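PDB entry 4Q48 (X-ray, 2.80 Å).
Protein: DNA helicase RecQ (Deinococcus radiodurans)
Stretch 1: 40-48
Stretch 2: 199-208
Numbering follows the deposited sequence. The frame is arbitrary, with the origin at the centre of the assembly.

Stretch 1, residues 40-48: GNALVLMPT
Stretch 2, residues 199-208: DAPQFVSSFD

Two strands far apart in sequence, 42-45 and 202-204, lie side by side and run in the same direction: their N-to-C axes diverge by 18° and approach to 4.5 Å. Three parallel bridges fix the register, with CA-CA distances of 4.3 Å for Leu43 and Gln202, 4.8 Å for Val44 and Phe203, and 5.0 Å for Leu45 and Val204. Backbone torsions are those of extended chain, from phi/psi -117/115 at Leu43 to -121/112 at Leu45, and from -118/127 at Gln202 to -119/108 at Val204.

Four hydrogen bonds form a ladder in which Leu43 and Leu45 each turn both N and O to the partner. Leu43 N donates to Pro201 O (2.9 Å, 151° at the hydrogen), and Phe203 N donates to Leu43 O at a very short 2.5 Å and nearly linear 175°. Leu45 N then reaches Phe203 O (2.8 Å, 157°), and Ser205 N reaches Leu45 O (3.1 Å, 154°). Leu43 O also receives a CA-H...O contact from Gln202 CA at 3.3 Å.

Bridged residues share a face, so alternation sorts the side chains. Leu43, Leu45, Gln202 and Val204 project to one side. Leu45 is m at chi1 (-47°), with chi2 between wells at 110°; its end comes nearer the other strand than its CA-to-CB direction suggests, and CD1 packs 3.7 Å from Val204 CG2, Val204 being t (180°). Leu43 is t, p (-179°, 50°), placing CD2 3.7 Å from Gln202 OE1. The Gln202 chain is off-well at chi1 (96°) and chi2 (146°), with chi3 19°.

Val44 and Phe203 occupy the other face. Val44 is t (174°), and its CG2 lies 4.4 Å from Phe203 CB. Phe203 takes chi1 -60° (m) and chi2 86°, which carries its ring back toward the start of the first strand, where CE1 meets Ala42 CB at 4.0 Å. Before the strands, Asn41 (m, -69°) sets its CB 3.9 Å from Ala200 CB, a CB that points toward the first stretch, while Asn41 O lies 3.3 Å from Pro201 CD.

Beyond the ladder the contact continues, largely through side chains. Met46 (chi1 -76°, m; chi2 -161°, t; chi3 29°, off) starts away from the second stretch, yet its CG approaches Ser205 CB to 3.4 Å; Ser205 is t (156°) and its CB points toward the first stretch. Phe207, at phi/psi -92/-11, starts sideways, but chi1 -74° (m) and chi2 79° bring its ring nearer the first stretch. There Pro47, C-gamma endo, covers a ring face: its CD is 4.0 Å from the Phe207 ring centroid and only 9° off the normal, a CH-pi contact, and Pro47 N is 3.6 Å from Phe207 CE2. Leu45 CB reaches Phe207 CZ at 4.5 Å. Pro47 CG also lies 3.6 Å from Ser206 O. The Ser206 CA-to-CB bond points away from the first stretch; its t rotamer (-171°) lets OG accept from Asp208 N at 3.1 Å. Altogether the stretches bury 632 Å², both sides summed.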

# COMPACT_ATOMS: atom_id res chain seq x y z
N GLY A 40 10.40 22.54 5.34
CA GLY A 40 10.89 21.51 4.43
C GLY A 40 9.80 20.86 3.59
O GLY A 40 8.62 21.19 3.71
N ASN A 41 10.21 19.94 2.72
CA ASN A 41 9.28 19.10 1.97
C ASN A 41 9.37 17.70 2.53
O ASN A 41 10.34 17.38 3.22
CB ASN A 41 9.60 19.08 0.48
CG ASN A 41 9.32 20.40 -0.20
OD1 ASN A 41 8.67 21.28 0.36
ND2 ASN A 41 9.81 20.54 -1.44
N ALA A 42 8.39 16.87 2.23
CA ALA A 42 8.36 15.52 2.81
C ALA A 42 7.51 14.54 2.02
O ALA A 42 6.53 14.93 1.37
CB ALA A 42 7.89 15.59 4.25
N LEU A 43 7.91 13.28 2.06
CA LEU A 43 7.11 12.18 1.55
C LEU A 43 6.79 11.27 2.71
O LEU A 43 7.69 10.70 3.33
CB LEU A 43 7.84 11.41 0.46
CG LEU A 43 7.01 10.26 -0.10
CD1 LEU A 43 5.63 10.76 -0.47
CD2 LEU A 43 7.68 9.65 -1.31
N VAL A 44 5.51 11.17 3.03
CA VAL A 44 5.07 10.42 4.20
C VAL A 44 4.19 9.22 3.82
O VAL A 44 3.18 9.36 3.12
CB VAL A 44 4.33 11.34 5.19
CG1 VAL A 44 3.73 10.53 6.33
CG2 VAL A 44 5.27 12.39 5.73
N LEU A 45 4.61 8.03 4.24
CA LEU A 45 3.89 6.82 3.90
C LEU A 45 3.48 6.16 5.20
O LEU A 45 4.32 5.80 6.04
CB LEU A 45 4.77 5.91 3.04
CG LEU A 45 5.45 6.70 1.90
CD1 LEU A 45 6.94 6.83 2.16
CD2 LEU A 45 5.22 6.14 0.51
N MET A 46 2.17 6.15 5.44
CA MET A 46 1.63 5.62 6.69
C MET A 46 0.34 4.86 6.50
O MET A 46 -0.41 5.12 5.57
CB MET A 46 1.39 6.76 7.69
CG MET A 46 2.66 7.28 8.33
SD MET A 46 2.41 8.20 9.87
CE MET A 46 0.92 7.45 10.50
N PRO A 47 0.05 3.91 7.40
CA PRO A 47 -1.31 3.38 7.41
C PRO A 47 -2.32 4.52 7.67
O PRO A 47 -1.95 5.57 8.26
CB PRO A 47 -1.30 2.37 8.56
CG PRO A 47 -0.02 2.58 9.32
CD PRO A 47 0.92 3.37 8.46
N THR A 48 -3.57 4.33 7.29
CA THR A 48 -4.58 5.36 7.54
C THR A 48 -4.84 5.54 9.04
O THR A 48 -4.81 4.56 9.81
CB THR A 48 -5.87 5.04 6.82
OG1 THR A 48 -5.56 4.67 5.47
CG2 THR A 48 -6.78 6.24 6.81
N ASP A 199 14.09 15.04 -4.19
CA ASP A 199 15.13 15.54 -3.30
C ASP A 199 14.64 15.67 -1.85
O ASP A 199 15.39 16.09 -0.95
CB ASP A 199 15.64 16.88 -3.84
CG ASP A 199 16.07 16.79 -5.32
OD1 ASP A 199 16.68 15.76 -5.72
OD2 ASP A 199 15.81 17.74 -6.10
N ALA A 200 13.40 15.26 -1.61
CA ALA A 200 12.81 15.39 -0.28
C ALA A 200 13.02 14.15 0.59
O ALA A 200 13.14 13.03 0.09
CB ALA A 200 11.32 15.70 -0.41
N PRO A 201 13.06 14.34 1.92
CA PRO A 201 13.12 13.12 2.73
C PRO A 201 11.84 12.30 2.55
O PRO A 201 10.77 12.87 2.29
CB PRO A 201 13.22 13.64 4.18
CG PRO A 201 13.47 15.09 4.07
CD PRO A 201 13.00 15.56 2.72
N GLN A 202 11.96 10.98 2.61
CA GLN A 202 10.79 10.10 2.50
C GLN A 202 10.71 9.36 3.81
O GLN A 202 11.71 8.81 4.29
CB GLN A 202 10.87 9.16 1.30
CG GLN A 202 11.40 7.77 1.59
CD GLN A 202 10.73 6.71 0.72
OE1 GLN A 202 10.13 7.02 -0.33
NE2 GLN A 202 10.82 5.46 1.15
N PHE A 203 9.54 9.43 4.43
CA PHE A 203 9.30 8.86 5.76
C PHE A 203 8.36 7.66 5.75
O PHE A 203 7.25 7.71 5.19
CB PHE A 203 8.75 9.92 6.70
CG PHE A 203 9.67 11.09 6.90
CD1 PHE A 203 9.64 12.16 6.01
CD2 PHE A 203 10.55 11.13 7.96
CE1 PHE A 203 10.47 13.25 6.20
CE2 PHE A 203 11.38 12.21 8.16
CZ PHE A 203 11.33 13.27 7.27
N VAL A 204 8.80 6.56 6.34
CA VAL A 204 7.98 5.38 6.37
C VAL A 204 7.69 5.03 7.82
O VAL A 204 8.58 4.60 8.55
CB VAL A 204 8.68 4.20 5.64
CG1 VAL A 204 7.81 2.97 5.67
CG2 VAL A 204 8.98 4.56 4.18
N SER A 205 6.45 5.25 8.26
CA SER A 205 6.08 4.83 9.60
C SER A 205 5.68 3.37 9.49
O SER A 205 5.27 2.92 8.42
CB SER A 205 4.96 5.69 10.18
OG SER A 205 4.22 5.01 11.18
N SER A 206 5.72 2.62 10.60
CA SER A 206 5.50 1.20 10.45
C SER A 206 4.07 0.85 10.05
O SER A 206 3.10 1.41 10.56
CB SER A 206 5.85 0.48 11.74
OG SER A 206 5.83 -0.90 11.52
N PHE A 207 3.98 -0.09 9.11
CA PHE A 207 2.72 -0.70 8.68
C PHE A 207 2.46 -1.98 9.49
O PHE A 207 1.38 -2.56 9.46
CB PHE A 207 2.78 -1.02 7.20
CG PHE A 207 2.66 0.18 6.32
CD1 PHE A 207 3.77 1.01 6.11
CD2 PHE A 207 1.45 0.50 5.70
CE1 PHE A 207 3.67 2.13 5.29
CE2 PHE A 207 1.35 1.63 4.88
CZ PHE A 207 2.47 2.44 4.67
N ASP A 208 3.48 -2.41 10.23
CA ASP A 208 3.39 -3.66 10.89
C ASP A 208 2.24 -3.67 11.90
O ASP A 208 1.87 -2.65 12.48
CB ASP A 208 4.70 -4.01 11.59
CG ASP A 208 4.73 -5.45 12.06
OD1 ASP A 208 3.88 -6.25 11.57
OD2 ASP A 208 5.58 -5.78 12.90